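Local coordinates for glucose-6-phosphate isomerase (Plasmodium falciparum, PDB 3QKI), which probably catalyses the reversible interconversion of alpha-D-glucose 6-phosphate and beta-D-fructose 6-phosphate in glycolysis and gluconeogenesis, at residues 244-249 / 321-326; 169-174 / 218-223. All blocks are in the same frame, centred on the assembly; numbering follows the deposited sequence.

Overall arrangement
Both contacts belong to one five-stranded parallel sheet with helices on its two faces, the alpha/beta/alpha architecture of a sugar isomerase (SIS) domain. Contact 1 packs helix 318-328 on a face of strand 243-248; contact 2 pairs strand 168-172 with its edge neighbour 219-223. Strand 168-172 also bonds to 243-248, so the two contacts, with centres about 8 Å apart, meet on neighbouring strands of the one sheet. Contact 1 is wholly buried and purely apolar. Contact 2 is held mainly by backbone hydrogen bonds, with a buried inner strand and several partly exposed residues on the outer one. Strands 168-172 and 243-248 both lead into loops that bind fructose 6-phosphate.

Contact 1. Residues 244-249 / 321-326; sequences LVIIIS and ILPLSI
Ile246 and Ile326 meet tip to tip, their CD1 methyls 3.9 Å apart, at the tight centre of this helix-on-sheet contact. Ile246 holds CG1 anti to its carbonyl carbon (chi1 -52°) and then runs on extended, which carries CD1 off the sheet to the helix. There the same methyl also lies 3.9 Å from CB of Pro323, the two side chains crossing at a slant. Leu244 in turn places CD2 3.8 Å from Ile326 CD1, so two strand residues touch that methyl. Beta-branched isoleucine suits the strand, and its long arm spans the gap to the helix. Packing slackens away from this point: Ile246 CG2 and Leu322 CD2 stand 4.2 Å apart, and Ile248 points the same way, but its CD1 stays 5.1 Å from Pro323 CG. Even this looser end is buried, with no solvent side; Tyr149 of helix 135-154 touches Leu322 here and Leu244 at the tight end. Proline brings no N-H, and the helix kinks at Pro323; beyond the kink, Ser325 OG donates to Ile321 O, satisfying its hydroxyl within the helix. With apolar side chains alone crossing the interface, the helix is held on the sheet by shape and exclusion of water, while the polar work is left to the strand's end, where Ser249 belongs to the fructose 6-phosphate site, with no such ligand bound to this chain.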
# COMPACT_ATOMS: atom_id res chain seq x y z
N LEU A 244 14.66 -9.54 -22.09
CA LEU A 244 13.92 -10.80 -22.11
C LEU A 244 12.50 -10.47 -21.58
O LEU A 244 12.36 -9.76 -20.60
CB LEU A 244 14.59 -11.85 -21.22
CG LEU A 244 13.93 -13.25 -21.25
CD1 LEU A 244 14.12 -13.94 -22.59
CD2 LEU A 244 14.41 -14.11 -20.12
N VAL A 245 11.47 -10.94 -22.28
CA VAL A 245 10.09 -10.71 -21.90
C VAL A 245 9.45 -12.03 -21.46
O VAL A 245 9.47 -13.01 -22.22
CB VAL A 245 9.33 -10.03 -23.06
CG1 VAL A 245 7.86 -9.82 -22.72
CG2 VAL A 245 9.99 -8.71 -23.45
N ILE A 246 8.91 -12.07 -20.24
CA ILE A 246 8.24 -13.26 -19.69
C ILE A 246 6.75 -12.96 -19.58
O ILE A 246 6.37 -12.06 -18.83
CB ILE A 246 8.84 -13.74 -18.34
CG1 ILE A 246 10.37 -13.92 -18.44
CG2 ILE A 246 8.12 -15.02 -17.83
CD1 ILE A 246 11.07 -14.30 -17.12
N ILE A 247 5.90 -13.72 -20.33
CA ILE A 247 4.45 -13.55 -20.32
C ILE A 247 3.85 -14.65 -19.44
O ILE A 247 3.99 -15.84 -19.75
CB ILE A 247 3.87 -13.50 -21.75
CG1 ILE A 247 4.63 -12.46 -22.62
CG2 ILE A 247 2.38 -13.16 -21.70
CD1 ILE A 247 4.61 -12.78 -24.13
N ILE A 248 3.20 -14.25 -18.34
CA ILE A 248 2.64 -15.18 -17.36
C ILE A 248 1.13 -15.15 -17.39
O ILE A 248 0.51 -14.15 -17.01
CB ILE A 248 3.21 -14.92 -15.94
CG1 ILE A 248 4.76 -14.94 -15.96
CG2 ILE A 248 2.65 -16.01 -14.97
CD1 ILE A 248 5.41 -13.99 -15.12
N SER A 249 0.53 -16.27 -17.87
CA SER A 249 -0.93 -16.43 -17.98
C SER A 249 -1.22 -17.89 -18.24
O SER A 249 -0.80 -18.41 -19.28
CB SER A 249 -1.49 -15.58 -19.13
OG SER A 249 -2.85 -15.90 -19.39
N ILE A 321 9.42 -19.03 -9.83
CA ILE A 321 10.73 -19.69 -9.89
C ILE A 321 11.52 -19.37 -11.16
O ILE A 321 12.72 -19.20 -11.08
CB ILE A 321 10.73 -21.19 -9.49
CG1 ILE A 321 10.05 -21.44 -8.10
CG2 ILE A 321 12.15 -21.80 -9.52
CD1 ILE A 321 10.64 -20.59 -6.82
N LEU A 322 10.84 -19.22 -12.30
CA LEU A 322 11.56 -18.86 -13.52
C LEU A 322 12.16 -17.43 -13.47
O LEU A 322 13.39 -17.34 -13.52
CB LEU A 322 10.74 -19.11 -14.78
CG LEU A 322 11.36 -18.59 -16.06
CD1 LEU A 322 12.60 -19.40 -16.47
CD2 LEU A 322 10.35 -18.54 -17.14
N PRO A 323 11.40 -16.32 -13.29
CA PRO A 323 12.07 -15.00 -13.25
C PRO A 323 13.03 -14.85 -12.07
O PRO A 323 14.07 -14.23 -12.24
CB PRO A 323 10.91 -14.01 -13.19
CG PRO A 323 9.78 -14.79 -12.61
CD PRO A 323 9.93 -16.17 -13.19
N LEU A 324 12.73 -15.46 -10.92
CA LEU A 324 13.62 -15.32 -9.75
C LEU A 324 14.93 -16.11 -9.88
O LEU A 324 15.95 -15.67 -9.35
CB LEU A 324 12.89 -15.64 -8.43
CG LEU A 324 11.69 -14.72 -8.05
CD1 LEU A 324 10.77 -15.40 -7.00
CD2 LEU A 324 12.16 -13.32 -7.62
N SER A 325 14.91 -17.27 -10.58
CA SER A 325 16.12 -18.04 -10.85
C SER A 325 16.96 -17.30 -11.91
O SER A 325 18.16 -17.37 -11.86
CB SER A 325 15.78 -19.44 -11.35
OG SER A 325 15.17 -20.22 -10.34
N ILE A 326 16.34 -16.57 -12.83
CA ILE A 326 17.10 -15.75 -13.80
C ILE A 326 17.81 -14.63 -13.02
O ILE A 326 19.02 -14.45 -13.15
CB ILE A 326 16.23 -15.20 -14.95
CG1 ILE A 326 15.80 -16.35 -15.92
CG2 ILE A 326 16.96 -14.06 -15.73
CD1 ILE A 326 14.61 -16.02 -16.82

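Contact 2. Residues 169-174 / 218-223; sequences VICIGI and FNVRFL
Val169 sits between Asn219 and Arg221 in a parallel ladder: its N donates to Asn219 O, and Arg221 N returns a bond of 2.8 Å to Val169 O. The pattern repeats as Cys171 N meets Arg221 O and Leu223 N meets Cys171 O, before ending in a longer bond of 3.3 Å from Gly173 N to Leu223 O. Side chains alternate between faces. On one, Cys171 CB lies 3.8 Å from Phe222 CD2, and its sulfur approaches the ring obliquely, SG being 4.9 Å from the Phe222 centroid and 46° off the normal; the small, polarisable thiol can slip in beside the aromatic. On the other, Ile170 CG2 rests 4.0 Å from Leu223 CB, where branched aliphatics fill a buried layer.

Arg221 starts on this second face but turns outward. Its CB passes Val169 O at 4.1 Å; the chain then bends at chi2 (-104°), and the side chain brushes Leu238. NE gives a bent bond of 3.2 Å to Asn219 OD1, the oxygen lying out of the guanidinium plane, and NH1 reaches the carbonyls of Ala234 and Gln236. NH2 is hydrogen-bonded too, to a partner beyond the two strands. A long side chain ending in several N-H donors thus suits an edge strand, tying it to the end of helix 228-235 and the residue after it.

Helix 179-197, which links the two strands in a beta-alpha-beta crossover, covers Val220 and Phe222 through Tyr185, with Thr181 and Glu182 also against Phe222. Helix 255-268 lies across the other face, touching Ile172 and Leu223 through Asn260 and Ile264. Strand 168-172 is bonded on its far side to 243-248, while 219-223 forms the sheet's edge within this chain.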
# COMPACT_ATOMS: atom_id res chain seq x y z
N VAL A 169 14.64 -7.97 -17.69
CA VAL A 169 13.54 -8.92 -17.68
C VAL A 169 12.24 -8.16 -17.43
O VAL A 169 12.10 -7.52 -16.39
CB VAL A 169 13.75 -10.07 -16.67
CG1 VAL A 169 12.62 -11.08 -16.77
CG2 VAL A 169 15.10 -10.77 -16.86
N ILE A 170 11.33 -8.18 -18.39
CA ILE A 170 10.00 -7.61 -18.20
C ILE A 170 9.04 -8.78 -17.95
O ILE A 170 8.85 -9.62 -18.83
CB ILE A 170 9.51 -6.72 -19.38
CG1 ILE A 170 10.51 -5.60 -19.70
CG2 ILE A 170 8.08 -6.18 -19.09
CD1 ILE A 170 10.09 -4.71 -20.88
N CYS A 171 8.48 -8.87 -16.72
CA CYS A 171 7.48 -9.89 -16.37
C CYS A 171 6.11 -9.28 -16.62
O CYS A 171 5.79 -8.24 -16.04
CB CYS A 171 7.61 -10.36 -14.93
SG CYS A 171 9.17 -11.16 -14.58
N ILE A 172 5.32 -9.93 -17.49
CA ILE A 172 3.98 -9.45 -17.81
C ILE A 172 2.99 -10.42 -17.21
O ILE A 172 2.99 -11.61 -17.56
CB ILE A 172 3.77 -9.26 -19.33
CG1 ILE A 172 4.94 -8.49 -20.00
CG2 ILE A 172 2.41 -8.59 -19.60
CD1 ILE A 172 4.82 -8.35 -21.52
N GLY A 173 2.19 -9.93 -16.28
CA GLY A 173 1.18 -10.73 -15.59
C GLY A 173 0.38 -9.91 -14.60
O GLY A 173 0.83 -8.84 -14.17
N ILE A 174 -0.83 -10.38 -14.27
CA ILE A 174 -1.71 -9.69 -13.33
C ILE A 174 -1.89 -10.51 -12.05
O ILE A 174 -1.67 -11.73 -12.07
CB ILE A 174 -3.07 -9.32 -13.99
CG1 ILE A 174 -3.92 -10.58 -14.31
CG2 ILE A 174 -2.88 -8.40 -15.23
CD1 ILE A 174 -5.34 -10.29 -14.68
N PHE A 218 20.25 -8.14 -13.03
CA PHE A 218 19.16 -7.97 -13.99
C PHE A 218 18.22 -6.85 -13.62
O PHE A 218 17.83 -6.71 -12.46
CB PHE A 218 18.39 -9.28 -14.16
CG PHE A 218 19.20 -10.36 -14.84
CD1 PHE A 218 19.13 -10.54 -16.22
CD2 PHE A 218 20.02 -11.21 -14.10
CE1 PHE A 218 19.88 -11.55 -16.84
CE2 PHE A 218 20.78 -12.19 -14.73
CZ PHE A 218 20.70 -12.36 -16.10
N ASN A 219 17.84 -6.04 -14.61
CA ASN A 219 16.90 -4.97 -14.37
C ASN A 219 15.50 -5.58 -14.58
O ASN A 219 15.01 -5.65 -15.70
CB ASN A 219 17.19 -3.80 -15.30
CG ASN A 219 16.31 -2.59 -15.13
OD1 ASN A 219 15.40 -2.52 -14.28
ND2 ASN A 219 16.56 -1.59 -15.95
N VAL A 220 14.90 -6.08 -13.49
CA VAL A 220 13.60 -6.75 -13.52
C VAL A 220 12.49 -5.73 -13.34
O VAL A 220 12.49 -4.96 -12.39
CB VAL A 220 13.54 -7.91 -12.50
CG1 VAL A 220 12.21 -8.65 -12.57
CG2 VAL A 220 14.71 -8.87 -12.69
N ARG A 221 11.54 -5.73 -14.28
CA ARG A 221 10.36 -4.85 -14.26
C ARG A 221 9.09 -5.70 -14.28
O ARG A 221 9.07 -6.77 -14.90
CB ARG A 221 10.38 -3.87 -15.47
CG ARG A 221 11.69 -3.10 -15.60
CD ARG A 221 11.56 -1.67 -15.14
NE ARG A 221 12.81 -0.91 -15.25
CZ ARG A 221 13.09 -0.00 -16.18
NH1 ARG A 221 12.22 0.25 -17.15
NH2 ARG A 221 14.23 0.68 -16.13
N PHE A 222 8.03 -5.23 -13.60
CA PHE A 222 6.73 -5.93 -13.56
C PHE A 222 5.68 -5.08 -14.27
O PHE A 222 5.40 -3.97 -13.85
CB PHE A 222 6.32 -6.26 -12.12
CG PHE A 222 7.28 -7.20 -11.45
CD1 PHE A 222 8.33 -6.71 -10.67
CD2 PHE A 222 7.15 -8.58 -11.60
CE1 PHE A 222 9.25 -7.57 -10.08
CE2 PHE A 222 8.08 -9.45 -11.02
CZ PHE A 222 9.12 -8.94 -10.25
N LEU A 223 5.17 -5.60 -15.40
CA LEU A 223 4.17 -4.90 -16.18
C LEU A 223 2.86 -5.60 -15.83
O LEU A 223 2.55 -6.69 -16.32
CB LEU A 223 4.49 -4.94 -17.69
CG LEU A 223 3.43 -4.38 -18.63
CD1 LEU A 223 2.98 -2.98 -18.20
CD2 LEU A 223 3.92 -4.39 -20.06